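Local atomic coordinates of arylamine n-acetyltransferase (Mycobacterium smegmatis, PDB entry 1W5R), a protein that catalyses, in its natural form, the transfer of an acetyl group from acetyl-coenzyme A to arylamines. Residues G70-E75 with V194-V199; E75-L80 with V129-G134; H154-L159 with A169-G174. The protein carries 1 engineered substitution. One frame throughout, in Å; residues are numbered along the deposited sequence.

Contact 1: G70-E75 with V194-V199; sequences GGYQYE and VGSWYV. Engineered in segment 70-75: Gln73 (natural residue Cys).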
ATOM      1  N   GLY A  70     -18.556  -5.311 -13.822  1.00 11.45           N
ATOM      2  CA  GLY A  70     -18.819  -6.156 -12.667  1.00 11.14           C
ATOM      3  C   GLY A  70     -20.247  -5.937 -12.206  1.00 10.20           C
ATOM      4  O   GLY A  70     -21.101  -5.430 -12.939  1.00  9.97           O
ATOM      5  N   GLY A  71     -20.515  -6.307 -10.971  1.00  9.10           N
ATOM      6  CA  GLY A  71     -21.822  -6.051 -10.383  1.00  8.80           C
ATOM      7  C   GLY A  71     -21.745  -6.222  -8.892  1.00  8.38           C
ATOM      8  O   GLY A  71     -20.647  -6.414  -8.339  1.00  8.05           O
ATOM      9  N   TYR A  72     -22.889  -6.083  -8.231  1.00  8.89           N
ATOM     10  CA  TYR A  72     -22.932  -6.270  -6.789  1.00  7.59           C
ATOM     11  C   TYR A  72     -23.576  -7.615  -6.412  1.00  7.52           C
ATOM     12  O   TYR A  72     -23.690  -8.487  -7.285  1.00  7.61           O
ATOM     13  CB  TYR A  72     -23.463  -5.015  -6.057  1.00  7.78           C
ATOM     14  CG  TYR A  72     -24.952  -4.699  -6.133  1.00  7.37           C
ATOM     15  CD1 TYR A  72     -25.443  -3.594  -5.444  1.00  7.50           C
ATOM     16  CD2 TYR A  72     -25.860  -5.513  -6.815  1.00  8.17           C
ATOM     17  CE1 TYR A  72     -26.793  -3.265  -5.448  1.00  7.47           C
ATOM     18  CE2 TYR A  72     -27.235  -5.206  -6.807  1.00  6.76           C
ATOM     19  CZ  TYR A  72     -27.684  -4.072  -6.108  1.00  7.76           C
ATOM     20  OH  TYR A  72     -29.019  -3.734  -6.043  1.00  8.49           O
ATOM     21  N   GLN A  73     -23.948  -7.811  -5.155  1.00  7.31           N
ATOM     22  CA  GLN A  73     -24.266  -9.149  -4.657  1.00  7.42           C
ATOM     23  C   GLN A  73     -25.313  -9.897  -5.488  1.00  7.69           C
ATOM     24  O   GLN A  73     -25.144 -11.089  -5.800  1.00  8.23           O
ATOM     25  CB  GLN A  73     -24.691  -9.094  -3.177  1.00  7.58           C
ATOM     26  CG  GLN A  73     -25.771  -8.105  -2.794  1.00  7.69           C
ATOM     27  CD  GLN A  73     -25.239  -6.707  -2.444  1.00  9.28           C
ATOM     28  OE1 GLN A  73     -24.165  -6.309  -2.887  1.00  9.48           O
ATOM     29  NE2 GLN A  73     -26.000  -5.970  -1.640  1.00 10.26           N
ATOM     30  N   TYR A  74     -26.398  -9.212  -5.839  1.00  7.98           N
ATOM     31  CA  TYR A  74     -27.478  -9.872  -6.595  1.00  7.64           C
ATOM     32  C   TYR A  74     -27.076 -10.256  -8.014  1.00  9.02           C
ATOM     33  O   TYR A  74     -27.572 -11.248  -8.595  1.00  9.59           O
ATOM     34  CB  TYR A  74     -28.701  -8.983  -6.660  1.00  8.26           C
ATOM     35  CG  TYR A  74     -29.349  -8.689  -5.338  1.00  7.55           C
ATOM     36  CD1 TYR A  74     -29.108  -7.486  -4.671  1.00  8.08           C
ATOM     37  CD2 TYR A  74     -30.205  -9.619  -4.737  1.00  7.61           C
ATOM     38  CE1 TYR A  74     -29.713  -7.207  -3.437  1.00  7.84           C
ATOM     39  CE2 TYR A  74     -30.820  -9.352  -3.509  1.00  7.99           C
ATOM     40  CZ  TYR A  74     -30.564  -8.149  -2.860  1.00  7.52           C
ATOM     41  OH  TYR A  74     -31.173  -7.843  -1.666  1.00  9.30           O
ATOM     42  N   GLU A  75     -26.181  -9.457  -8.576  1.00  7.83           N
ATOM     43  CA  GLU A  75     -25.718  -9.691  -9.938  1.00  8.61           C
ATOM     44  C   GLU A  75     -24.736 -10.849  -9.967  1.00  9.04           C
ATOM     45  O   GLU A  75     -24.824 -11.737 -10.821  1.00  9.86           O
ATOM     46  CB  GLU A  75     -25.106  -8.410 -10.519  1.00  8.30           C
ATOM     47  CG  GLU A  75     -26.144  -7.317 -10.704  1.00  8.95           C
ATOM     48  CD  GLU A  75     -25.536  -5.960 -10.956  1.00  7.49           C
ATOM     49  OE1 GLU A  75     -25.782  -5.401 -12.054  1.00  9.95           O
ATOM     50  OE2 GLU A  75     -24.842  -5.436 -10.049  1.00  8.83           O
ATOM     51  N   VAL A 194     -36.971  -7.338  -5.576  1.00  9.06           N
ATOM     52  CA  VAL A 194     -37.478  -6.295  -4.665  1.00  9.17           C
ATOM     53  C   VAL A 194     -36.329  -5.827  -3.736  1.00  9.19           C
ATOM     54  O   VAL A 194     -36.140  -4.636  -3.499  1.00  9.35           O
ATOM     55  CB  VAL A 194     -38.694  -6.813  -3.859  1.00  9.01           C
ATOM     56  CG1 VAL A 194     -39.076  -5.884  -2.724  1.00 10.01           C
ATOM     57  CG2 VAL A 194     -39.893  -7.042  -4.804  1.00 11.01           C
ATOM     58  N   GLY A 195     -35.555  -6.775  -3.227  1.00  9.29           N
ATOM     59  CA  GLY A 195     -34.378  -6.438  -2.426  1.00  9.27           C
ATOM     60  C   GLY A 195     -33.389  -5.615  -3.231  1.00  9.18           C
ATOM     61  O   GLY A 195     -32.883  -4.590  -2.755  1.00  9.45           O
ATOM     62  N   SER A 196     -33.123  -6.052  -4.459  1.00  8.78           N
ATOM     63  CA  SER A 196     -32.157  -5.338  -5.286  1.00  8.47           C
ATOM     64  C   SER A 196     -32.640  -3.926  -5.634  1.00  8.89           C
ATOM     65  O   SER A 196     -31.841  -2.984  -5.723  1.00  9.09           O
ATOM     66  CB  SER A 196     -31.840  -6.111  -6.564  1.00  8.67           C
ATOM     67  OG  SER A 196     -30.756  -5.489  -7.252  1.00  9.00           O
ATOM     68  N   TRP A 197     -33.943  -3.779  -5.866  1.00  8.52           N
ATOM     69  CA  TRP A 197     -34.492  -2.444  -6.056  1.00  9.18           C
ATOM     70  C   TRP A 197     -34.160  -1.536  -4.860  1.00  9.10           C
ATOM     71  O   TRP A 197     -33.697  -0.398  -5.046  1.00  9.94           O
ATOM     72  CB  TRP A 197     -36.016  -2.514  -6.278  1.00  8.97           C
ATOM     73  CG  TRP A 197     -36.613  -1.156  -6.515  1.00  8.56           C
ATOM     74  CD1 TRP A 197     -37.294  -0.379  -5.613  1.00  8.70           C
ATOM     75  CD2 TRP A 197     -36.520  -0.393  -7.717  1.00  9.54           C
ATOM     76  NE1 TRP A 197     -37.651   0.824  -6.201  1.00  9.79           N
ATOM     77  CE2 TRP A 197     -37.184   0.834  -7.490  1.00  9.89           C
ATOM     78  CE3 TRP A 197     -35.958  -0.637  -8.975  1.00 10.18           C
ATOM     79  CZ2 TRP A 197     -37.275   1.828  -8.477  1.00 10.40           C
ATOM     80  CZ3 TRP A 197     -36.058   0.351  -9.955  1.00  9.99           C
ATOM     81  CH2 TRP A 197     -36.704   1.567  -9.692  1.00  9.99           C
ATOM     82  N   TYR A 198     -34.400  -2.029  -3.648  1.00  9.34           N
ATOM     83  CA  TYR A 198     -34.099  -1.284  -2.424  1.00  9.11           C
ATOM     84  C   TYR A 198     -32.622  -0.893  -2.336  1.00  8.76           C
ATOM     85  O   TYR A 198     -32.272   0.277  -2.131  1.00  9.59           O
ATOM     86  CB  TYR A 198     -34.493  -2.131  -1.209  1.00  9.94           C
ATOM     87  CG  TYR A 198     -34.381  -1.433   0.132  1.00 10.80           C
ATOM     88  CD1 TYR A 198     -35.353  -0.511   0.546  1.00 10.94           C
ATOM     89  CD2 TYR A 198     -33.326  -1.718   1.008  1.00 10.78           C
ATOM     90  CE1 TYR A 198     -35.275   0.121   1.779  1.00 12.67           C
ATOM     91  CE2 TYR A 198     -33.244  -1.092   2.252  1.00 12.11           C
ATOM     92  CZ  TYR A 198     -34.218  -0.170   2.625  1.00 12.77           C
ATOM     93  OH  TYR A 198     -34.131   0.449   3.856  1.00 15.48           O
ATOM     94  N   VAL A 199     -31.753  -1.886  -2.514  1.00  8.55           N
ATOM     95  CA  VAL A 199     -30.315  -1.660  -2.310  1.00  8.09           C
ATOM     96  C   VAL A 199     -29.767  -0.684  -3.364  1.00  8.50           C
ATOM     97  O   VAL A 199     -28.832   0.091  -3.087  1.00  8.73           O
ATOM     98  CB  VAL A 199     -29.534  -2.994  -2.360  1.00  7.89           C
ATOM     99  CG1 VAL A 199     -28.051  -2.745  -2.110  1.00  8.96           C
ATOM    100  CG2 VAL A 199     -30.035  -3.943  -1.283  1.00  9.99           C
TER
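Tyr72 and Tyr74 reach from the start of helix 73-87 to Ser196 and Val199 on helix 189-201, a helix-to-helix contact at the helix that in the natural enzyme carries the nucleophilic cysteine of the arylamine N-acetyltransferases. That cysteine is replaced here by the engineered Gln73, whose NE2 is hydrogen-bonded to Thr112 O and brushes Val199 CG1. The tight part centres on Ser196. Its CB lies over one face of the Tyr74 ring, 3.9 Å from the centroid and 22° off the normal, a CH-pi contact, while Val199 CG2 stands at the edge of that ring. Because Gly195 carries no side chain, Tyr74 OH can settle 3.6 Å from Gly195 CA. Val199 splits its methyls between the two tyrosines, with CG1 3.6 Å from Tyr72 CE1. By contrast, Val194 and Trp197 turn away from segment 70-75 onto the exposed side of helix 189-201. Tyr72 occupies the N-cap position, and its backbone N donates to Glu75 OE2 over 2.7 Å. At the far end of its ring, Tyr72 OH donates to Ser196 OG at 2.7 Å, and that same OG is also hydrogen-bonded to Val52 O.

Contact 2: E75-L80 with V129-G134; sequences EHNGLL and VDVGFG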
ATOM      1  N   GLU A  75     -26.181  -9.457  -8.576  1.00  7.83           N
ATOM      2  CA  GLU A  75     -25.718  -9.691  -9.938  1.00  8.61           C
ATOM      3  C   GLU A  75     -24.736 -10.849  -9.967  1.00  9.04           C
ATOM      4  O   GLU A  75     -24.824 -11.737 -10.821  1.00  9.86           O
ATOM      5  CB  GLU A  75     -25.106  -8.410 -10.519  1.00  8.30           C
ATOM      6  CG  GLU A  75     -26.144  -7.317 -10.704  1.00  8.95           C
ATOM      7  CD  GLU A  75     -25.536  -5.960 -10.956  1.00  7.49           C
ATOM      8  OE1 GLU A  75     -25.782  -5.401 -12.054  1.00  9.95           O
ATOM      9  OE2 GLU A  75     -24.842  -5.436 -10.049  1.00  8.83           O
ATOM     10  N   HIS A  76     -23.796 -10.846  -9.023  1.00  9.01           N
ATOM     11  CA  HIS A  76     -22.799 -11.916  -8.930  1.00  9.13           C
ATOM     12  C   HIS A  76     -23.391 -13.275  -8.678  1.00  9.32           C
ATOM     13  O   HIS A  76     -23.171 -14.216  -9.444  1.00  9.88           O
ATOM     14  CB  HIS A  76     -21.809 -11.599  -7.821  1.00  9.00           C
ATOM     15  CG  HIS A  76     -20.674 -10.748  -8.281  1.00  9.06           C
ATOM     16  ND1 HIS A  76     -19.624 -11.253  -9.021  1.00  9.06           N
ATOM     17  CD2 HIS A  76     -20.446  -9.417  -8.154  1.00  9.50           C
ATOM     18  CE1 HIS A  76     -18.784 -10.274  -9.307  1.00  9.81           C
ATOM     19  NE2 HIS A  76     -19.264  -9.148  -8.800  1.00  9.19           N
ATOM     20  N   ASN A  77     -24.135 -13.384  -7.596  1.00  9.23           N
ATOM     21  CA  ASN A  77     -24.694 -14.678  -7.230  1.00  9.69           C
ATOM     22  C   ASN A  77     -25.845 -15.066  -8.123  1.00  9.80           C
ATOM     23  O   ASN A  77     -26.082 -16.259  -8.337  1.00 10.35           O
ATOM     24  CB  ASN A  77     -25.029 -14.714  -5.744  1.00  9.11           C
ATOM     25  CG  ASN A  77     -23.763 -14.788  -4.893  1.00  8.05           C
ATOM     26  OD1 ASN A  77     -22.795 -15.437  -5.287  1.00 10.43           O
ATOM     27  ND2 ASN A  77     -23.757 -14.102  -3.756  1.00  8.59           N
ATOM     28  N   GLY A  78     -26.535 -14.079  -8.672  1.00  9.96           N
ATOM     29  CA  GLY A  78     -27.564 -14.392  -9.658  1.00 10.47           C
ATOM     30  C   GLY A  78     -26.917 -15.063 -10.852  1.00 10.36           C
ATOM     31  O   GLY A  78     -27.324 -16.161 -11.254  1.00 10.74           O
ATOM     32  N   LEU A  79     -25.888 -14.424 -11.408  1.00 10.22           N
ATOM     33  CA  LEU A  79     -25.179 -14.972 -12.551  1.00 11.45           C
ATOM     34  C   LEU A  79     -24.636 -16.368 -12.264  1.00 11.53           C
ATOM     35  O   LEU A  79     -24.832 -17.301 -13.060  1.00 12.81           O
ATOM     36  CB  LEU A  79     -24.031 -14.038 -12.971  1.00 11.10           C
ATOM     37  CG  LEU A  79     -23.129 -14.537 -14.110  1.00 12.18           C
ATOM     38  CD1 LEU A  79     -23.909 -14.717 -15.389  1.00 12.80           C
ATOM     39  CD2 LEU A  79     -21.973 -13.575 -14.333  1.00 12.03           C
ATOM     40  N   LEU A  80     -23.922 -16.515 -11.152  1.00 11.33           N
ATOM     41  CA  LEU A  80     -23.326 -17.811 -10.832  1.00 11.57           C
ATOM     42  C   LEU A  80     -24.397 -18.867 -10.624  1.00 12.15           C
ATOM     43  O   LEU A  80     -24.208 -20.029 -10.996  1.00 11.82           O
ATOM     44  CB  LEU A  80     -22.425 -17.694  -9.593  1.00 11.87           C
ATOM     45  CG  LEU A  80     -21.647 -18.965  -9.230  1.00 10.99           C
ATOM     46  CD1 LEU A  80     -20.879 -19.536 -10.415  1.00 11.22           C
ATOM     47  CD2 LEU A  80     -20.698 -18.668  -8.076  1.00 11.23           C
ATOM     48  N   VAL A 129     -22.326 -20.960  -1.295  1.00 11.01           N
ATOM     49  CA  VAL A 129     -21.498 -20.343  -2.327  1.00 10.66           C
ATOM     50  C   VAL A 129     -21.869 -18.866  -2.362  1.00 10.41           C
ATOM     51  O   VAL A 129     -23.046 -18.514  -2.441  1.00 10.36           O
ATOM     52  CB  VAL A 129     -21.722 -21.009  -3.708  1.00 11.06           C
ATOM     53  CG1 VAL A 129     -20.956 -20.271  -4.780  1.00 12.64           C
ATOM     54  CG2 VAL A 129     -21.275 -22.483  -3.645  1.00 12.46           C
ATOM     55  N   ASP A 130     -20.857 -18.008  -2.275  1.00  9.39           N
ATOM     56  CA  ASP A 130     -21.114 -16.570  -2.266  1.00  9.24           C
ATOM     57  C   ASP A 130     -19.922 -15.882  -2.887  1.00  9.24           C
ATOM     58  O   ASP A 130     -18.871 -15.785  -2.269  1.00 10.19           O
ATOM     59  CB  ASP A 130     -21.337 -16.092  -0.827  1.00  9.58           C
ATOM     60  CG  ASP A 130     -21.546 -14.579  -0.716  1.00  9.47           C
ATOM     61  OD1 ASP A 130     -21.720 -13.897  -1.755  1.00  8.55           O
ATOM     62  OD2 ASP A 130     -21.557 -14.082   0.440  1.00  9.34           O
ATOM     63  N   VAL A 131     -20.084 -15.446  -4.127  1.00  8.51           N
ATOM     64  CA  VAL A 131     -19.030 -14.711  -4.820  1.00  8.45           C
ATOM     65  C   VAL A 131     -19.401 -13.225  -4.948  1.00  8.09           C
ATOM     66  O   VAL A 131     -18.773 -12.482  -5.710  1.00  8.46           O
ATOM     67  CB  VAL A 131     -18.692 -15.328  -6.199  1.00  9.37           C
ATOM     68  CG1 VAL A 131     -18.160 -16.765  -6.030  1.00 10.07           C
ATOM     69  CG2 VAL A 131     -19.917 -15.301  -7.127  1.00 10.25           C
ATOM     70  N   GLY A 132     -20.421 -12.809  -4.199  1.00  8.21           N
ATOM     71  CA  GLY A 132     -20.990 -11.477  -4.364  1.00  8.60           C
ATOM     72  C   GLY A 132     -20.917 -10.525  -3.188  1.00  8.36           C
ATOM     73  O   GLY A 132     -21.515  -9.437  -3.243  1.00  9.50           O
ATOM     74  N   PHE A 133     -20.187 -10.897  -2.132  1.00  8.14           N
ATOM     75  CA  PHE A 133     -20.167 -10.070  -0.913  1.00  8.53           C
ATOM     76  C   PHE A 133     -19.125  -8.943  -0.991  1.00  9.22           C
ATOM     77  O   PHE A 133     -19.093  -8.074  -0.117  1.00 11.59           O
ATOM     78  CB  PHE A 133     -19.902 -10.942   0.321  1.00  8.89           C
ATOM     79  CG  PHE A 133     -20.138 -10.235   1.631  1.00  8.70           C
ATOM     80  CD1 PHE A 133     -21.412  -9.764   1.976  1.00 10.09           C
ATOM     81  CD2 PHE A 133     -19.086 -10.049   2.529  1.00  9.96           C
ATOM     82  CE1 PHE A 133     -21.624  -9.098   3.197  1.00 10.41           C
ATOM     83  CE2 PHE A 133     -19.299  -9.402   3.755  1.00  9.19           C
ATOM     84  CZ  PHE A 133     -20.565  -8.925   4.080  1.00  9.96           C
ATOM     85  N   GLY A 134     -18.283  -8.966  -2.020  1.00  8.80           N
ATOM     86  CA  GLY A 134     -17.274  -7.916  -2.238  1.00  8.47           C
ATOM     87  C   GLY A 134     -15.889  -8.348  -1.779  1.00  8.95           C
ATOM     88  O   GLY A 134     -15.508  -9.515  -1.928  1.00  8.74           O
TER
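Val131 O lies over one face of the His76 imidazole, 3.6 Å from His76 ND1, while the ring's two nitrogens are engaged outside the contact, ND1 with His35 NE2 and NE2 with Pro40 O. At the base of that ring the backbone comes close, His76 CB standing 3.6 Å from Gly132 CA, where glycine leaves room for the approach. The second flat group, the Asn77 amide, works through both of its polar atoms. Asn77 OD1 accepts from Val131 N at 2.9 Å, the donor lying in the carbonyl plane on a lone pair with a C=O...N angle of 127°. Asn77 ND2 donates to Asp130 OD1 at 2.9 Å, with the acceptor in the amide plane; the amide and carboxylate planes are 60° apart, and the donor stands above the carboxylate, 42° out of its plane. From the opposite face Gly132 N reaches Asp130 OD1 at 3.0 Å and closes an Asx turn, so two donors grip one oxygen and fix the carboxylate. Asp130 OD2, the other oxygen, is hydrogen-bonded to His113 NE2, consistent with the His-Asp part of the Cys-His-Asp triad of this family; Asn77, also tied by ND2 to Asn114 O, would then be a second-shell residue. Beside this polar cluster Leu80 CD2 packs 3.6 Å from Val131 CG2 and touches Val129 CG1 as well. The contact thus sets helix 73-87 against the loop leaving strand 127-129, with helix 25-38 packing on Leu80, Val129 and Val131 and strand 111-119 on Leu80, Val129 and Asp130.

Contact 3: H154-L159 with A169-G174; sequences HEPYRL and AAQVRG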
ATOM      1  N   HIS A 154      -8.423 -18.601   1.449  1.00 12.95           N
ATOM      2  CA  HIS A 154      -7.887 -17.467   2.193  1.00 13.14           C
ATOM      3  C   HIS A 154      -8.067 -17.736   3.687  1.00 13.58           C
ATOM      4  O   HIS A 154      -7.430 -18.665   4.199  1.00 15.45           O
ATOM      5  CB  HIS A 154      -8.513 -16.144   1.705  1.00 12.29           C
ATOM      6  CG  HIS A 154      -8.276 -15.888   0.249  1.00 12.35           C
ATOM      7  ND1 HIS A 154      -7.421 -14.918  -0.223  1.00 13.90           N
ATOM      8  CD2 HIS A 154      -8.744 -16.541  -0.843  1.00  8.87           C
ATOM      9  CE1 HIS A 154      -7.405 -14.958  -1.548  1.00 10.32           C
ATOM     10  NE2 HIS A 154      -8.201 -15.934  -1.947  1.00 13.43           N
ATOM     11  N   GLU A 155      -8.927 -16.979   4.369  1.00 13.20           N
ATOM     12  CA  GLU A 155      -9.074 -17.076   5.833  1.00 13.16           C
ATOM     13  C   GLU A 155     -10.055 -18.179   6.197  1.00 12.32           C
ATOM     14  O   GLU A 155     -10.880 -18.581   5.374  1.00 11.31           O
ATOM     15  CB  GLU A 155      -9.615 -15.761   6.438  1.00 14.52           C
ATOM     16  CG  GLU A 155      -8.931 -14.502   5.999  1.00 15.78           C
ATOM     17  CD  GLU A 155      -9.571 -13.880   4.768  1.00 17.01           C
ATOM     18  OE1 GLU A 155     -10.215 -14.595   3.972  1.00 14.99           O
ATOM     19  OE2 GLU A 155      -9.385 -12.669   4.579  1.00 20.38           O
ATOM     20  N   PRO A 156      -9.986 -18.665   7.446  1.00 11.37           N
ATOM     21  CA  PRO A 156     -11.054 -19.531   7.933  1.00 11.55           C
ATOM     22  C   PRO A 156     -12.408 -18.805   8.020  1.00 11.11           C
ATOM     23  O   PRO A 156     -12.462 -17.611   8.355  1.00 10.74           O
ATOM     24  CB  PRO A 156     -10.594 -19.916   9.342  1.00 12.18           C
ATOM     25  CG  PRO A 156      -9.163 -19.537   9.426  1.00 13.12           C
ATOM     26  CD  PRO A 156      -8.892 -18.483   8.426  1.00 11.97           C
ATOM     27  N   TYR A 157     -13.476 -19.529   7.708  1.00 10.61           N
ATOM     28  CA  TYR A 157     -14.849 -19.035   7.895  1.00 10.86           C
ATOM     29  C   TYR A 157     -15.620 -20.010   8.773  1.00 11.60           C
ATOM     30  O   TYR A 157     -15.189 -21.148   8.969  1.00 12.72           O
ATOM     31  CB  TYR A 157     -15.591 -18.862   6.558  1.00 10.36           C
ATOM     32  CG  TYR A 157     -15.232 -17.623   5.758  1.00  9.57           C
ATOM     33  CD1 TYR A 157     -13.928 -17.397   5.304  1.00  9.12           C
ATOM     34  CD2 TYR A 157     -16.217 -16.685   5.425  1.00  9.73           C
ATOM     35  CE1 TYR A 157     -13.599 -16.259   4.554  1.00  8.90           C
ATOM     36  CE2 TYR A 157     -15.905 -15.553   4.657  1.00  9.45           C
ATOM     37  CZ  TYR A 157     -14.599 -15.345   4.241  1.00  9.37           C
ATOM     38  OH  TYR A 157     -14.280 -14.243   3.487  1.00  9.31           O
ATOM     39  N   ARG A 158     -16.763 -19.573   9.295  1.00 11.18           N
ATOM     40  CA  ARG A 158     -17.584 -20.431  10.156  1.00 12.01           C
ATOM     41  C   ARG A 158     -19.065 -20.074  10.049  1.00 12.31           C
ATOM     42  O   ARG A 158     -19.439 -18.885  10.106  1.00 12.64           O
ATOM     43  CB  ARG A 158     -17.135 -20.315  11.619  1.00 12.09           C
ATOM     44  CG  ARG A 158     -17.816 -21.309  12.549  1.00 13.58           C
ATOM     45  CD  ARG A 158     -17.449 -21.074  13.997  1.00 16.04           C
ATOM     46  NE  ARG A 158     -18.063 -22.075  14.870  1.00 16.92           N
ATOM     47  CZ  ARG A 158     -18.449 -21.855  16.124  1.00 19.18           C
ATOM     48  NH1 ARG A 158     -18.286 -20.671  16.688  1.00 20.77           N
ATOM     49  NH2 ARG A 158     -19.011 -22.835  16.817  1.00 21.55           N
ATOM     50  N   LEU A 159     -19.901 -21.104   9.908  1.00 12.80           N
ATOM     51  CA  LEU A 159     -21.345 -20.939  10.030  1.00 12.71           C
ATOM     52  C   LEU A 159     -21.775 -21.353  11.425  1.00 13.40           C
ATOM     53  O   LEU A 159     -21.320 -22.368  11.957  1.00 13.62           O
ATOM     54  CB  LEU A 159     -22.097 -21.781   8.998  1.00 12.65           C
ATOM     55  CG  LEU A 159     -22.049 -21.284   7.552  1.00 12.75           C
ATOM     56  CD1 LEU A 159     -22.475 -22.381   6.575  1.00 14.17           C
ATOM     57  CD2 LEU A 159     -22.919 -20.032   7.377  1.00 12.94           C
ATOM     58  N   ALA A 169     -19.415 -16.049   9.521  1.00 10.40           N
ATOM     59  CA  ALA A 169     -18.335 -15.212  10.035  1.00 10.89           C
ATOM     60  C   ALA A 169     -17.023 -15.548   9.351  1.00 10.89           C
ATOM     61  O   ALA A 169     -16.830 -16.663   8.854  1.00 10.34           O
ATOM     62  CB  ALA A 169     -18.188 -15.372  11.546  1.00 11.49           C
ATOM     63  N   ALA A 170     -16.127 -14.570   9.332  1.00 10.59           N
ATOM     64  CA  ALA A 170     -14.781 -14.736   8.785  1.00 10.54           C
ATOM     65  C   ALA A 170     -13.759 -14.358   9.840  1.00 10.52           C
ATOM     66  O   ALA A 170     -13.970 -13.422  10.626  1.00 10.94           O
ATOM     67  CB  ALA A 170     -14.583 -13.864   7.569  1.00 10.97           C
ATOM     68  N   GLN A 171     -12.647 -15.090   9.863  1.00 11.14           N
ATOM     69  CA  GLN A 171     -11.553 -14.753  10.753  1.00 11.71           C
ATOM     70  C   GLN A 171     -10.697 -13.745  10.024  1.00 12.87           C
ATOM     71  O   GLN A 171      -9.873 -14.096   9.168  1.00 13.29           O
ATOM     72  CB  GLN A 171     -10.746 -15.998  11.135  1.00 11.33           C
ATOM     73  CG  GLN A 171      -9.757 -15.738  12.259  1.00 12.29           C
ATOM     74  CD  GLN A 171      -8.900 -16.947  12.511  1.00 14.40           C
ATOM     75  OE1 GLN A 171      -9.381 -17.966  13.005  1.00 15.56           O
ATOM     76  NE2 GLN A 171      -7.635 -16.847  12.154  1.00 15.58           N
ATOM     77  N   VAL A 172     -10.933 -12.475  10.335  1.00 14.37           N
ATOM     78  CA  VAL A 172     -10.260 -11.396   9.636  1.00 16.06           C
ATOM     79  C   VAL A 172      -9.119 -10.883  10.507  1.00 17.05           C
ATOM     80  O   VAL A 172      -9.337 -10.294  11.572  1.00 15.98           O
ATOM     81  CB  VAL A 172     -11.235 -10.244   9.298  1.00 15.71           C
ATOM     82  CG1 VAL A 172     -10.505  -9.122   8.553  1.00 16.50           C
ATOM     83  CG2 VAL A 172     -12.439 -10.750   8.493  1.00 16.15           C
ATOM     84  N   ARG A 173      -7.898 -11.137  10.048  1.00 18.87           N
ATOM     85  CA  ARG A 173      -6.681 -10.728  10.753  1.00 20.63           C
ATOM     86  C   ARG A 173      -6.700 -11.117  12.240  1.00 20.48           C
ATOM     87  O   ARG A 173      -6.441 -10.296  13.132  1.00 21.11           O
ATOM     88  CB  ARG A 173      -6.407  -9.232  10.544  1.00 21.53           C
ATOM     89  CG  ARG A 173      -6.664  -8.777   9.115  1.00 24.76           C
ATOM     90  CD  ARG A 173      -6.154  -7.391   8.857  1.00 30.05           C
ATOM     91  NE  ARG A 173      -4.823  -7.456   8.270  1.00 35.15           N
ATOM     92  CZ  ARG A 173      -3.690  -7.253   8.932  1.00 35.60           C
ATOM     93  NH1 ARG A 173      -3.702  -6.940  10.225  1.00 37.86           N
ATOM     94  NH2 ARG A 173      -2.540  -7.339   8.276  1.00 37.86           N
ATOM     95  N   GLY A 174      -7.028 -12.382  12.490  1.00 20.31           N
ATOM     96  CA  GLY A 174      -7.033 -12.942  13.844  1.00 19.87           C
ATOM     97  C   GLY A 174      -8.284 -12.705  14.660  1.00 19.79           C
ATOM     98  O   GLY A 174      -8.401 -13.217  15.783  1.00 19.87           O
TER
HETATM   99  O   HOH W   1      -8.038 -11.405   6.590  1.00 31.75           O
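Arg158 and Ala169 form an antiparallel hydrogen-bonded pair and Tyr157 and Ala170 the adjoining non-hydrogen-bonded pair, on strand axes whose N-to-C directions differ by 155°. Three backbone hydrogen bonds join the strands: Arg158 N to Ala169 O at 2.9 Å, Ala169 N to Arg158 O at 2.9 Å, and, just before the start of strand 157-162, Gln171 N to Pro156 O at 2.9 Å. Alongside them, Tyr157 CA approaches Ala169 O at 3.2 Å, a CA-H...O contact. On the face shared by Tyr157 and Ala170, the methyl of Ala170 sits over the phenol ring, its CB 3.7 Å from the centroid and 16° off the normal. Tyr157 CG lies anti to the carbonyl carbon, beside the backbone N (chi1 -78°), which sets CG on the side of Ala169 O; Glu155 O meets the ring's edge in plane, and Tyr157 OH is hydrogen-bonded to Gln136 O. These strands are the two arms of a beta hairpin, 157-162 and 165-172, within a large antiparallel sheet in which the hairpin lies between strand 175-182 and the short strand 149-150. On the face opposite Tyr157, Arg158 runs extended away from Ala169 and gives its NE to Gly147 O. Nearer the hairpin's open end, Gln171 CG is anti to its backbone N and the chain continues straight, with OE1 3.9 Å from Pro156 CG. Glu155 lays CB against Gln171 O at 3.2 Å and then bends at chi2; its OE1 makes a salt bridge with Arg221. Its OE2 accepts from a water at 2.7 Å, and that water takes a weak, long bond from Arg173 N. The guanidinium of Arg173 leaves the hairpin, its NH2 forming a salt bridge with Asp243 of the second subunit.

Along the chain from the N terminus, contact 1 opens first, at residues 70-75, and contact 2 follows at once, sharing Glu75 and continuing along helix 73-87. Contact 2 closes at 129-134, after two long strands have been laid down. Contact 3 then opens and closes in series with it, joining the arms of one hairpin, before the chain returns at 194-199 to complete contact 1, whose loop therefore encloses both others; none cross. Contacts 1 and 2 touch, with Gln73 CB 3.2 Å from Gly132 O, and tie helix 73-87 to helix 189-201 and to the 129-134 loop. Contact 3 belongs to the larger antiparallel sheet, its centre about 24 Å from that of contact 1.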